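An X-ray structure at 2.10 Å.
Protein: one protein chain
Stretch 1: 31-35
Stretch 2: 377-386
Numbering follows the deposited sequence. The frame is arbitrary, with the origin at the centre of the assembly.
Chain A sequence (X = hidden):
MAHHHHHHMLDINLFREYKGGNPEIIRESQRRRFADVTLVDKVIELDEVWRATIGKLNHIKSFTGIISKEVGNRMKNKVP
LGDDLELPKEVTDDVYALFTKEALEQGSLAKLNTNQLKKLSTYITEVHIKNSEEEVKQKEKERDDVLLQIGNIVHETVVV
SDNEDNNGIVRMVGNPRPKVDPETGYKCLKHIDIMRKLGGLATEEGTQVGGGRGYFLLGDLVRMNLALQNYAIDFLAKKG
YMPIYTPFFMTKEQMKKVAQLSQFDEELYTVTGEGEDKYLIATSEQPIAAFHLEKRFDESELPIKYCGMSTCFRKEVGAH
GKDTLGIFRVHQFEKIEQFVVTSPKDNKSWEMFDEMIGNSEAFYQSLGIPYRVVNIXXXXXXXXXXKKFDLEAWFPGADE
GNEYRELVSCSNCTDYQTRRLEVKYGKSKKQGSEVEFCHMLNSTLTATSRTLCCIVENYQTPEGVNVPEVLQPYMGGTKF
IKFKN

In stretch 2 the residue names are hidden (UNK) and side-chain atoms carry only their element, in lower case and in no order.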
# COMPACT_ATOMS: atom_id res chain seq x y z
N ARG A 31 -28.76 -4.92 -9.04
CA ARG A 31 -29.52 -3.88 -8.35
C ARG A 31 -29.56 -4.14 -6.84
O ARG A 31 -29.38 -3.21 -6.05
CB ARG A 31 -30.94 -3.81 -8.91
CG ARG A 31 -31.01 -3.21 -10.31
CD ARG A 31 -32.44 -2.91 -10.74
NE ARG A 31 -33.15 -4.13 -11.10
CZ ARG A 31 -33.26 -4.58 -12.35
NH1 ARG A 31 -32.69 -3.91 -13.35
NH2 ARG A 31 -33.92 -5.71 -12.59
N ARG A 32 -29.77 -5.40 -6.44
CA ARG A 32 -29.74 -5.72 -5.01
C ARG A 32 -28.37 -5.45 -4.40
O ARG A 32 -28.28 -5.08 -3.22
CB ARG A 32 -30.16 -7.17 -4.80
CG ARG A 32 -31.62 -7.42 -5.23
CD ARG A 32 -32.03 -8.88 -5.09
NE ARG A 32 -33.48 -9.05 -5.27
CZ ARG A 32 -34.07 -10.22 -5.53
NH1 ARG A 32 -33.35 -11.33 -5.64
NH2 ARG A 32 -35.39 -10.27 -5.68
N ARG A 33 -27.30 -5.64 -5.17
CA ARG A 33 -25.96 -5.30 -4.69
C ARG A 33 -25.68 -3.81 -4.76
O ARG A 33 -24.61 -3.38 -4.31
CB ARG A 33 -24.88 -6.05 -5.51
CG ARG A 33 -24.87 -7.55 -5.31
CD ARG A 33 -23.70 -8.21 -6.03
NE ARG A 33 -23.53 -9.61 -5.64
CZ ARG A 33 -22.87 -10.00 -4.56
NH1 ARG A 33 -22.33 -9.10 -3.76
NH2 ARG A 33 -22.75 -11.30 -4.27
N PHE A 34 -26.60 -3.02 -5.32
CA PHE A 34 -26.35 -1.61 -5.58
C PHE A 34 -25.03 -1.44 -6.33
O PHE A 34 -24.17 -0.64 -5.97
CB PHE A 34 -26.39 -0.80 -4.27
CG PHE A 34 -27.73 -0.83 -3.60
CD1 PHE A 34 -28.67 0.15 -3.86
CD2 PHE A 34 -28.09 -1.89 -2.78
CE1 PHE A 34 -29.92 0.10 -3.28
CE2 PHE A 34 -29.33 -1.95 -2.20
CZ PHE A 34 -30.26 -0.95 -2.44
N ALA A 35 -24.87 -2.26 -7.37
CA ALA A 35 -23.66 -2.29 -8.18
C ALA A 35 -23.98 -1.86 -9.61
O ALA A 35 -25.08 -1.37 -9.92
CB ALA A 35 -23.01 -3.68 -8.13
N UNK A 377 -27.55 -7.42 4.81
CA UNK A 377 -28.25 -6.83 3.67
C UNK A 377 -27.47 -7.02 2.36
O UNK A 377 -26.23 -7.09 2.35
c UNK A 377 -29.41 -5.16 5.14
c UNK A 377 -28.53 -5.34 3.91
c UNK A 377 -27.24 -4.53 4.06
N UNK A 378 -28.21 -7.08 1.25
CA UNK A 378 -27.61 -7.42 -0.04
C UNK A 378 -26.51 -6.45 -0.43
O UNK A 378 -25.51 -6.85 -1.04
o UNK A 378 -29.39 -6.22 -1.13
c UNK A 378 -28.70 -7.45 -1.11
N UNK A 379 -26.67 -5.16 -0.12
CA UNK A 379 -25.66 -4.18 -0.51
C UNK A 379 -24.32 -4.34 0.20
O UNK A 379 -23.32 -3.79 -0.27
N UNK A 380 -24.28 -5.07 1.31
CA UNK A 380 -23.04 -5.22 2.06
C UNK A 380 -22.30 -6.52 1.76
O UNK A 380 -21.18 -6.69 2.24
c UNK A 380 -23.31 -5.12 3.57
N UNK A 381 -22.89 -7.44 1.00
CA UNK A 381 -22.20 -8.69 0.66
C UNK A 381 -21.00 -8.40 -0.24
O UNK A 381 -21.07 -7.57 -1.14
c UNK A 381 -25.29 -10.95 -0.18
c UNK A 381 -24.39 -10.13 0.72
c UNK A 381 -23.15 -9.65 -0.06
c UNK A 381 -23.97 -10.93 1.95
N UNK A 382 -19.89 -9.10 0.01
CA UNK A 382 -18.79 -8.99 -0.95
C UNK A 382 -19.15 -9.79 -2.21
O UNK A 382 -20.18 -10.47 -2.28
n UNK A 382 -16.52 -11.29 0.93
c UNK A 382 -17.46 -9.43 -0.31
c UNK A 382 -17.39 -10.92 0.00
o UNK A 382 -18.09 -11.74 -0.59
N UNK A 383 -18.27 -9.72 -3.21
CA UNK A 383 -18.64 -10.25 -4.53
C UNK A 383 -18.82 -11.76 -4.51
O UNK A 383 -19.62 -12.28 -5.29
n UNK A 383 -16.50 -7.85 -6.33
c UNK A 383 -17.64 -8.41 -5.95
c UNK A 383 -17.58 -9.87 -5.57
o UNK A 383 -18.71 -7.79 -5.90
N UNK A 384 -18.11 -12.46 -3.64
CA UNK A 384 -18.17 -13.92 -3.66
C UNK A 384 -19.42 -14.46 -2.97
O UNK A 384 -19.89 -15.54 -3.34
c UNK A 384 -16.91 -14.50 -3.00
N UNK A 385 -19.97 -13.75 -1.98
CA UNK A 385 -21.01 -14.33 -1.14
C UNK A 385 -22.40 -14.20 -1.78
O UNK A 385 -22.82 -13.10 -2.16
c UNK A 385 -21.00 -13.67 0.23
N UNK A 386 -23.14 -15.31 -1.84
CA UNK A 386 -24.54 -15.26 -2.23
C UNK A 386 -25.47 -14.95 -1.05
O UNK A 386 -26.61 -14.52 -1.26
c UNK A 386 -24.96 -16.60 -2.85
O HOH W 1 -23.21 -6.39 -2.52
O HOH W 2 -22.32 -4.12 -3.11
O HOH W 3 -22.84 -2.02 -2.53

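Position 377 has three side-chain carbons, one bonded to CA and carrying the other two. This fork at CB, with no heteroatom, identifies Val 377. Its nearest side-chain atom, Val 377 CB, is 7.0 Å from Phe 34 CE2, so the assignment rests on shape alone.

At position 378 one carbon is followed by one oxygen. The oxygen lies 2.6 Å from Arg 32 O, a hydrogen-bonding distance, and nothing branches from CB: the residue is Ser 378. Its CA-to-CB bond points toward stretch 1, and with chi1 at 55° (p) the hydroxyl donates to that carbonyl.

Position 379 has no side-chain atoms and is Gly 379. Its CA is 4.0 Å from Phe 34 CD2, and an ideally placed CB would come 3.3 Å from the same Phe 34 CD2, a tight approach. Gly 379 N is 3.5 Å from Arg 32 O, but the angle is too poor for a hydrogen bond.

Position 380 carries a single carbon pointing away from stretch 1; the CB of position 380 is 8.2 Å from Arg 33 O. One carbon alone gives Ala 380. Its N donates to Val 377 O at 3.0 Å, closing a turn.

Four carbons, forked at the second, occupy position 381. The branch at the second carbon rather than at CB makes it Leu 381 (chi1 m, chi2 t). Its CB, directed toward stretch 1, is 3.8 Å from Arg 33 NH1.

Position 382 has two carbons, the second carrying one oxygen and one nitrogen: a carboxamide one methylene from CA, hence Asn 382. The CA-to-CB bond of Asn 382 points away from stretch 1, and its OD1 instead accepts from the N of position 385 at 3.1 Å and, weakly, from the N of position 384 at 3.1 Å.

The same atom set recurs at position 383, again asparagine. Asn 383 OD1 reaches only to 4.4 Å from Arg 33 NH1, while Asn 383 CA lies over one face of the guanidinium.

Positions 384, 385 and 386 each have one side-chain carbon, so they are Ala 384, Ala 385 and Ala 386. None of these methyls comes within 5 Å of stretch 1; the contribution of Ala 385 is its carbonyl.

The contact works chiefly through polar groups meeting backbone carbonyls. Arg 33 starts with CA-to-CB pointing away, but its extended side chain (chi2 and chi3 both t) returns the guanidinium to stretch 2. There NH1 donates to Asn 382 O at 2.9 Å (143°), and NH2 donates weakly to Ala 385 O at 2.8 Å (125°). These oxygens lie near the guanidinium plane, where its N-H groups point. Ser 378 secures the other site, at the carbonyl of Arg 32. The backbones come closest, CA to CA, where Arg 33 CA lies 4.3 Å from Gly 379 CA. Between them, water 3 donates to Arg 33 O and Gly 379 O, both at 2.9 Å. The positive phi of Phe 34 (51°) marks a Schellman motif beside this junction.

Stretch 2 (377-386) VSGALNNAAA
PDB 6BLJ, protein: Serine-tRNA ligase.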